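Local coordinates for protein pyruvate kinase 1 (Trypanosoma brucei brucei, PDB 4KCT) that probably catalyses phosphoryl transfer from phosphoenolpyruvate to ADP in glycolysis, has an intrinsic decarboxylase activity, and binds fructose 2,6-bisphosphate, an allosteric effector of trypanosomatid pyruvate kinases, at residues A396-S401 with K456-G461; V477-A482 with Q492-Y497. All blocks are in the same frame, centred on the assembly; numbering follows the deposited sequence.

Interaction 1: A396-S401 with K456-G461; sequences AMLVLS and KRVKLG. With FDP (2,6-di-O-phosphono-beta-D-fructofuranose), chain F.
The helical segment 456-461 runs in a roughly antiparallel sense past strand 396-400, the two axes 148° apart and 9.1 Å from each other at closest approach. The pair belongs to the C-terminal alpha/beta domain of pyruvate kinase, where helix 455-467 covers one face of the central sheet and its N-terminal part borders the fructose 2,6-bisphosphate site.

Between the two backbones the contact is apolar, made by alternate residues of the strand. Leu398, its CG anti to the backbone N, sends CD1 directly onto the backbone of Gly461, 3.8 Å from that residue's CA. With no side chain at this point, helix and strand come close here. CD2, the other branch of Leu398, lies over the carbonyl O of Val458 and near its CG1, while CG2 of Val458 meets CD1 of Leu400.

Leu400 and Arg457 cross obliquely. Leu400 CD2 sits over the centre of the guanidinium face and approaches Arg457 CZ to 3.7 Å. The arginine leaves the helix with CG beside its own backbone N and bends at chi3 (-64°), which turns the edge of the guanidinium toward the phosphate on C2 of the ligand. There it makes a two-pronged grip, NH1 on FDP O2P at 2.8 Å and NH2 on FDP O1P at 3.0 Å. The remaining nitrogen, NE, is engaged in a salt bridge with Asp451. All three nitrogens are thus occupied, and the group is held in orientation by the leucine methyl over its face, the phosphate at its edge and the salt bridge from NE.

The C-terminal end of the strand, running into Ser401, adds two more bonds to the ligand. FDP O4 donates a hydrogen bond to the carbonyl O of Leu400 at 2.7 Å, and Ser401 OG, anti to its backbone N, donates to O4P of the 6-phosphate at 2.6 Å.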
loop_
_atom_site.group_PDB
_atom_site.type_symbol
_atom_site.label_atom_id
_atom_site.label_comp_id
_atom_site.label_asym_id
_atom_site.label_seq_id
_atom_site.Cartn_x
_atom_site.Cartn_y
_atom_site.Cartn_z
ATOM N N ALA A 396 17.226 -2.347 23.057
ATOM C CA ALA A 396 17.086 -0.994 23.586
ATOM C C ALA A 396 17.679 0.025 22.650
ATOM O O ALA A 396 18.543 -0.294 21.824
ATOM C CB ALA A 396 17.745 -0.881 24.984
ATOM N N MET A 397 17.297 1.276 22.858
ATOM C CA MET A 397 17.992 2.384 22.252
ATOM C C MET A 397 18.518 3.245 23.381
ATOM O O MET A 397 18.005 3.189 24.499
ATOM C CB MET A 397 17.020 3.187 21.388
ATOM C CG MET A 397 16.368 2.344 20.274
ATOM S SD MET A 397 15.280 3.353 19.230
ATOM C CE MET A 397 16.480 4.428 18.404
ATOM N N LEU A 398 19.537 4.032 23.088
ATOM C CA LEU A 398 20.163 4.892 24.071
ATOM C C LEU A 398 20.359 6.249 23.400
ATOM O O LEU A 398 20.847 6.305 22.271
ATOM C CB LEU A 398 21.531 4.294 24.461
ATOM C CG LEU A 398 22.481 5.112 25.338
ATOM C CD1 LEU A 398 21.793 5.519 26.617
ATOM C CD2 LEU A 398 23.690 4.232 25.663
ATOM N N VAL A 399 19.911 7.326 24.050
ATOM C CA VAL A 399 20.049 8.673 23.484
ATOM C C VAL A 399 20.564 9.629 24.567
ATOM O O VAL A 399 20.180 9.515 25.735
ATOM C CB VAL A 399 18.697 9.202 22.902
ATOM C CG1 VAL A 399 17.596 9.233 23.982
ATOM C CG2 VAL A 399 18.874 10.583 22.230
ATOM N N LEU A 400 21.526 10.479 24.204
ATOM C CA LEU A 400 21.946 11.585 25.099
ATOM C C LEU A 400 21.068 12.803 24.848
ATOM O O LEU A 400 20.931 13.248 23.702
ATOM C CB LEU A 400 23.417 11.958 24.848
ATOM C CG LEU A 400 24.459 11.099 25.595
ATOM C CD1 LEU A 400 24.133 9.622 25.466
ATOM C CD2 LEU A 400 25.868 11.391 25.074
ATOM N N SER A 401 20.353 13.253 25.877
ATOM C CA SER A 401 19.493 14.421 25.711
ATOM C C SER A 401 19.536 15.251 26.963
ATOM O O SER A 401 19.357 14.734 28.050
ATOM C CB SER A 401 18.037 14.007 25.415
ATOM O OG SER A 401 17.258 15.160 25.122
ATOM N N LYS A 456 31.587 8.808 28.805
ATOM C CA LYS A 456 31.118 8.556 30.168
ATOM C C LYS A 456 29.603 8.370 30.179
ATOM O O LYS A 456 29.074 7.491 30.859
ATOM C CB LYS A 456 31.513 9.702 31.111
ATOM C CG LYS A 456 33.008 9.747 31.414
ATOM C CD LYS A 456 33.398 11.057 32.079
ATOM C CE LYS A 456 34.870 11.067 32.437
ATOM N NZ LYS A 456 35.140 12.207 33.349
ATOM N N ARG A 457 28.903 9.230 29.456
ATOM C CA ARG A 457 27.470 9.107 29.395
ATOM C C ARG A 457 27.015 7.841 28.709
ATOM O O ARG A 457 26.052 7.211 29.142
ATOM C CB ARG A 457 26.834 10.354 28.774
ATOM C CG ARG A 457 26.766 11.501 29.767
ATOM C CD ARG A 457 26.346 12.786 29.090
ATOM N NE ARG A 457 27.315 13.229 28.096
ATOM C CZ ARG A 457 27.041 14.145 27.174
ATOM N NH1 ARG A 457 25.791 14.612 27.059
ATOM N NH2 ARG A 457 27.998 14.583 26.349
ATOM N N VAL A 458 27.701 7.451 27.637
ATOM C CA VAL A 458 27.326 6.221 26.952
ATOM C C VAL A 458 27.550 5.023 27.842
ATOM O O VAL A 458 26.713 4.131 27.904
ATOM C CB VAL A 458 28.057 6.052 25.602
ATOM C CG1 VAL A 458 27.879 4.632 25.067
ATOM C CG2 VAL A 458 27.532 7.076 24.589
ATOM N N LYS A 459 28.694 4.992 28.516
ATOM C CA LYS A 459 28.958 3.946 29.499
ATOM C C LYS A 459 27.874 3.867 30.582
ATOM O O LYS A 459 27.401 2.784 30.904
ATOM C CB LYS A 459 30.350 4.117 30.128
ATOM C CG LYS A 459 30.708 3.063 31.178
ATOM C CD LYS A 459 32.205 3.103 31.498
ATOM C CE LYS A 459 32.520 2.446 32.839
ATOM N NZ LYS A 459 31.677 1.240 33.100
ATOM N N LEU A 460 27.470 5.013 31.128
ATOM C CA LEU A 460 26.434 5.035 32.158
ATOM C C LEU A 460 25.152 4.407 31.619
ATOM O O LEU A 460 24.526 3.540 32.274
ATOM C CB LEU A 460 26.165 6.483 32.602
ATOM C CG LEU A 460 25.214 6.742 33.777
ATOM C CD1 LEU A 460 25.781 6.161 35.077
ATOM C CD2 LEU A 460 24.990 8.252 33.922
ATOM N N GLY A 461 24.781 4.811 30.400
ATOM C CA GLY A 461 23.579 4.301 29.749
ATOM C C GLY A 461 23.620 2.810 29.482
ATOM O O GLY A 461 22.628 2.104 29.701
HETATM P P1 FDP F . 26.123 17.090 24.228
HETATM O O1P FDP F . 26.892 15.830 23.890
HETATM O O2P FDP F . 25.624 17.084 25.651
HETATM O O3P FDP F . 26.778 18.385 23.776
HETATM O O1 FDP F . 25.503 19.109 21.548
HETATM C C1 FDP F . 25.576 17.729 21.176
HETATM C C2 FDP F . 24.509 16.961 21.947
HETATM O O2 FDP F . 24.724 17.004 23.385
HETATM C C3 FDP F . 24.374 15.512 21.488
HETATM O O3 FDP F . 25.437 14.696 21.973
HETATM C C4 FDP F . 23.051 15.139 22.134
HETATM O O4 FDP F . 22.474 13.938 21.593
HETATM C C5 FDP F . 22.220 16.374 21.820
HETATM O O5 FDP F . 23.188 17.478 21.678
HETATM C C6 FDP F . 21.225 16.661 22.938
HETATM O O6 FDP F . 20.283 17.619 22.451
HETATM P P2 FDP F . 18.914 17.867 23.281
HETATM O O4P FDP F . 18.139 16.544 23.163
HETATM O O5P FDP F . 19.393 18.178 24.665
HETATM O O6P FDP F . 18.242 19.009 22.559
#

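Interaction 2: V477-A482 with Q492-Y497. With FDP (2,6-di-O-phosphono-beta-D-fructofuranose), chain F.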
loop_
_atom_site.group_PDB
_atom_site.type_symbol
_atom_site.label_atom_id
_atom_site.label_comp_id
_atom_site.label_asym_id
_atom_site.label_seq_id
_atom_site.Cartn_x
_atom_site.Cartn_y
_atom_site.Cartn_z
ATOM N N VAL A 477 22.447 -2.533 20.823
ATOM C CA VAL A 477 21.734 -1.333 21.270
ATOM C C VAL A 477 21.977 -0.230 20.248
ATOM O O VAL A 477 23.070 -0.143 19.686
ATOM C CB VAL A 477 22.260 -0.862 22.631
ATOM C CG1 VAL A 477 21.668 0.496 22.999
ATOM C CG2 VAL A 477 21.900 -1.873 23.703
ATOM N N VAL A 478 20.938 0.533 19.917
ATOM C CA VAL A 478 21.094 1.644 18.969
ATOM C C VAL A 478 21.360 2.914 19.764
ATOM O O VAL A 478 20.576 3.271 20.653
ATOM C CB VAL A 478 19.842 1.828 18.075
ATOM C CG1 VAL A 478 20.071 3.004 17.084
ATOM C CG2 VAL A 478 19.538 0.518 17.317
ATOM N N VAL A 479 22.469 3.589 19.461
ATOM C CA VAL A 479 22.974 4.676 20.318
ATOM C C VAL A 479 23.008 5.966 19.503
ATOM O O VAL A 479 23.663 6.033 18.467
ATOM C CB VAL A 479 24.391 4.381 20.814
ATOM C CG1 VAL A 479 24.920 5.520 21.693
ATOM C CG2 VAL A 479 24.424 3.044 21.550
ATOM N N VAL A 480 22.355 6.998 20.016
ATOM C CA VAL A 480 22.167 8.237 19.271
ATOM C C VAL A 480 22.741 9.396 20.099
ATOM O O VAL A 480 22.356 9.592 21.266
ATOM C CB VAL A 480 20.667 8.500 19.020
ATOM C CG1 VAL A 480 20.455 9.887 18.376
ATOM C CG2 VAL A 480 20.058 7.373 18.151
ATOM N N HIS A 481 23.651 10.158 19.499
ATOM C CA HIS A 481 24.129 11.430 20.082
ATOM C C HIS A 481 24.873 12.185 19.010
ATOM O O HIS A 481 24.733 11.862 17.830
ATOM C CB HIS A 481 25.014 11.196 21.326
ATOM C CG HIS A 481 26.149 10.209 21.111
ATOM N ND1 HIS A 481 27.301 10.535 20.443
ATOM C CD2 HIS A 481 26.330 8.910 21.590
ATOM C CE1 HIS A 481 28.142 9.466 20.454
ATOM N NE2 HIS A 481 27.571 8.490 21.179
ATOM N N ALA A 482 25.676 13.192 19.377
ATOM C CA ALA A 482 26.444 13.915 18.330
ATOM C C ALA A 482 27.844 13.320 18.170
ATOM O O ALA A 482 28.308 12.560 19.038
ATOM C CB ALA A 482 26.523 15.397 18.628
ATOM N N GLN A 492 24.339 11.615 14.800
ATOM C CA GLN A 492 25.050 10.339 14.667
ATOM C C GLN A 492 24.184 9.216 15.289
ATOM O O GLN A 492 23.626 9.402 16.361
ATOM C CB GLN A 492 26.397 10.422 15.416
ATOM C CG GLN A 492 27.175 9.106 15.419
ATOM C CD GLN A 492 28.495 9.223 16.150
ATOM O OE1 GLN A 492 28.656 8.725 17.283
ATOM N NE2 GLN A 492 29.442 9.875 15.522
ATOM N N THR A 493 24.133 8.052 14.634
ATOM C CA THR A 493 23.581 6.824 15.241
ATOM C C THR A 493 24.602 5.724 15.062
ATOM O O THR A 493 25.207 5.609 13.976
ATOM C CB THR A 493 22.344 6.317 14.453
ATOM O OG1 THR A 493 21.513 7.412 14.054
ATOM C CG2 THR A 493 21.527 5.315 15.287
ATOM N N ARG A 494 24.709 4.844 16.057
ATOM C CA ARG A 494 25.680 3.708 16.023
ATOM C C ARG A 494 24.921 2.473 16.499
ATOM O O ARG A 494 24.127 2.573 17.432
ATOM C CB ARG A 494 26.805 3.927 17.037
ATOM C CG ARG A 494 27.735 5.076 16.738
ATOM C CD ARG A 494 28.888 5.050 17.703
ATOM N NE ARG A 494 28.560 5.597 19.015
ATOM C CZ ARG A 494 29.271 5.320 20.105
ATOM N NH1 ARG A 494 30.308 4.487 20.019
ATOM N NH2 ARG A 494 29.025 5.942 21.237
ATOM N N LEU A 495 25.256 1.313 15.960
ATOM C CA LEU A 495 24.830 0.049 16.560
ATOM C C LEU A 495 25.990 -0.502 17.351
ATOM O O LEU A 495 27.054 -0.717 16.798
ATOM C CB LEU A 495 24.443 -0.971 15.489
ATOM C CG LEU A 495 23.366 -0.589 14.473
ATOM C CD1 LEU A 495 22.563 -1.801 13.998
ATOM C CD2 LEU A 495 22.465 0.490 14.994
ATOM N N ILE A 496 25.776 -0.735 18.638
ATOM C CA ILE A 496 26.830 -1.205 19.529
ATOM C C ILE A 496 26.381 -2.515 20.173
ATOM O O ILE A 496 25.222 -2.640 20.571
ATOM C CB ILE A 496 27.094 -0.155 20.618
ATOM C CG1 ILE A 496 27.720 1.083 19.973
ATOM C CG2 ILE A 496 28.029 -0.703 21.699
ATOM C CD1 ILE A 496 27.797 2.266 20.914
ATOM N N TYR A 497 27.266 -3.504 20.216
ATOM C CA TYR A 497 27.016 -4.704 21.010
ATOM C C TYR A 497 27.420 -4.467 22.462
ATOM O O TYR A 497 28.545 -4.048 22.738
ATOM C CB TYR A 497 27.824 -5.889 20.473
ATOM C CG TYR A 497 27.324 -6.412 19.190
ATOM C CD1 TYR A 497 27.860 -5.974 17.984
ATOM C CD2 TYR A 497 26.272 -7.320 19.155
ATOM C CE1 TYR A 497 27.381 -6.455 16.780
ATOM C CE2 TYR A 497 25.752 -7.764 17.965
ATOM C CZ TYR A 497 26.313 -7.345 16.779
ATOM O OH TYR A 497 25.836 -7.856 15.598
HETATM P P1 FDP F . 26.123 17.090 24.228
HETATM O O1P FDP F . 26.892 15.830 23.890
HETATM O O2P FDP F . 25.624 17.084 25.651
HETATM O O3P FDP F . 26.778 18.385 23.776
HETATM O O1 FDP F . 25.503 19.109 21.548
HETATM C C1 FDP F . 25.576 17.729 21.176
HETATM C C2 FDP F . 24.509 16.961 21.947
HETATM O O2 FDP F . 24.724 17.004 23.385
HETATM C C3 FDP F . 24.374 15.512 21.488
HETATM O O3 FDP F . 25.437 14.696 21.973
HETATM C C4 FDP F . 23.051 15.139 22.134
HETATM O O4 FDP F . 22.474 13.938 21.593
HETATM C C5 FDP F . 22.220 16.374 21.820
HETATM O O5 FDP F . 23.188 17.478 21.678
HETATM C C6 FDP F . 21.225 16.661 22.938
HETATM O O6 FDP F . 20.283 17.619 22.451
HETATM P P2 FDP F . 18.914 17.867 23.281
HETATM O O4P FDP F . 18.139 16.544 23.163
HETATM O O5P FDP F . 19.393 18.178 24.665
HETATM O O6P FDP F . 18.242 19.009 22.559
HETATM O O HOH W 1 26.092 7.569 18.570
#
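The beta hairpin of strands 476-481 and 492-497 forms one margin of the C-terminal domain's mixed sheet within its own subunit, and Gln492 to Arg494 extend that sheet into an antiparallel ladder with a second subunit. Val477/Ile496, Val479/Arg494 and His481/Gln492 are the hydrogen-bonded pairs. The bonding is nearly straight at the open end, where Ile496 N reaches Val477 O at 175°, and loosens toward the connecting loop, where the bond from Gln492 N to His481 O is weak.

On the face carrying Val478 and Thr493, Val478 CG1 presses on Thr493 CG2 at a tight 3.3 Å.

The other face holds a polar cluster. Arg494, bent at chi3, donates from NH2 to His481 NE2 at 2.9 Å, in the plane of the imidazole, with ring and guanidinium turned 72° apart. Ile496 CD1 lies over the guanidinium face. Water 1, above the histidine ring, donates to Val479 O (2.9 Å) and Gln492 OE1 and accepts from Arg494 NE. Arg494 NH1 forms a salt bridge with Asp483 of the second subunit.

His481 ND1 donates to Ala482 O at 2.7 Å, and Ala482 N in turn donates to FDP O3 at 3.0 Å. With ND1 donating and NE2 accepting, the imidazole is probably neutral, and it connects the effector-binding backbone to the interface arginine.

Interactions 1 and 2 share one sheet, in which strands 396-400 and 476-481 lie side by side and parallel. Their centres are 9 Å apart, and probable hydrogen bonds join them, Leu398 N to Val478 O and Leu398 O to Val480 N, both 2.8 Å. Helix 455-467, part of interaction 1, directly precedes strand 476-481 and also packs on interaction 2, Val458 touching His481 and Arg494. Fructose 2,6-bisphosphate meets the C-terminal ends of both strands: interaction 1 bonds both phosphates and O4, interaction 2 the adjacent hydroxyl O3. The pyruvate and magnesium sites belong to the separate barrel domain, so this pocket is consistent with regulation at a distance, possibly through the subunit interface reached by 492-497.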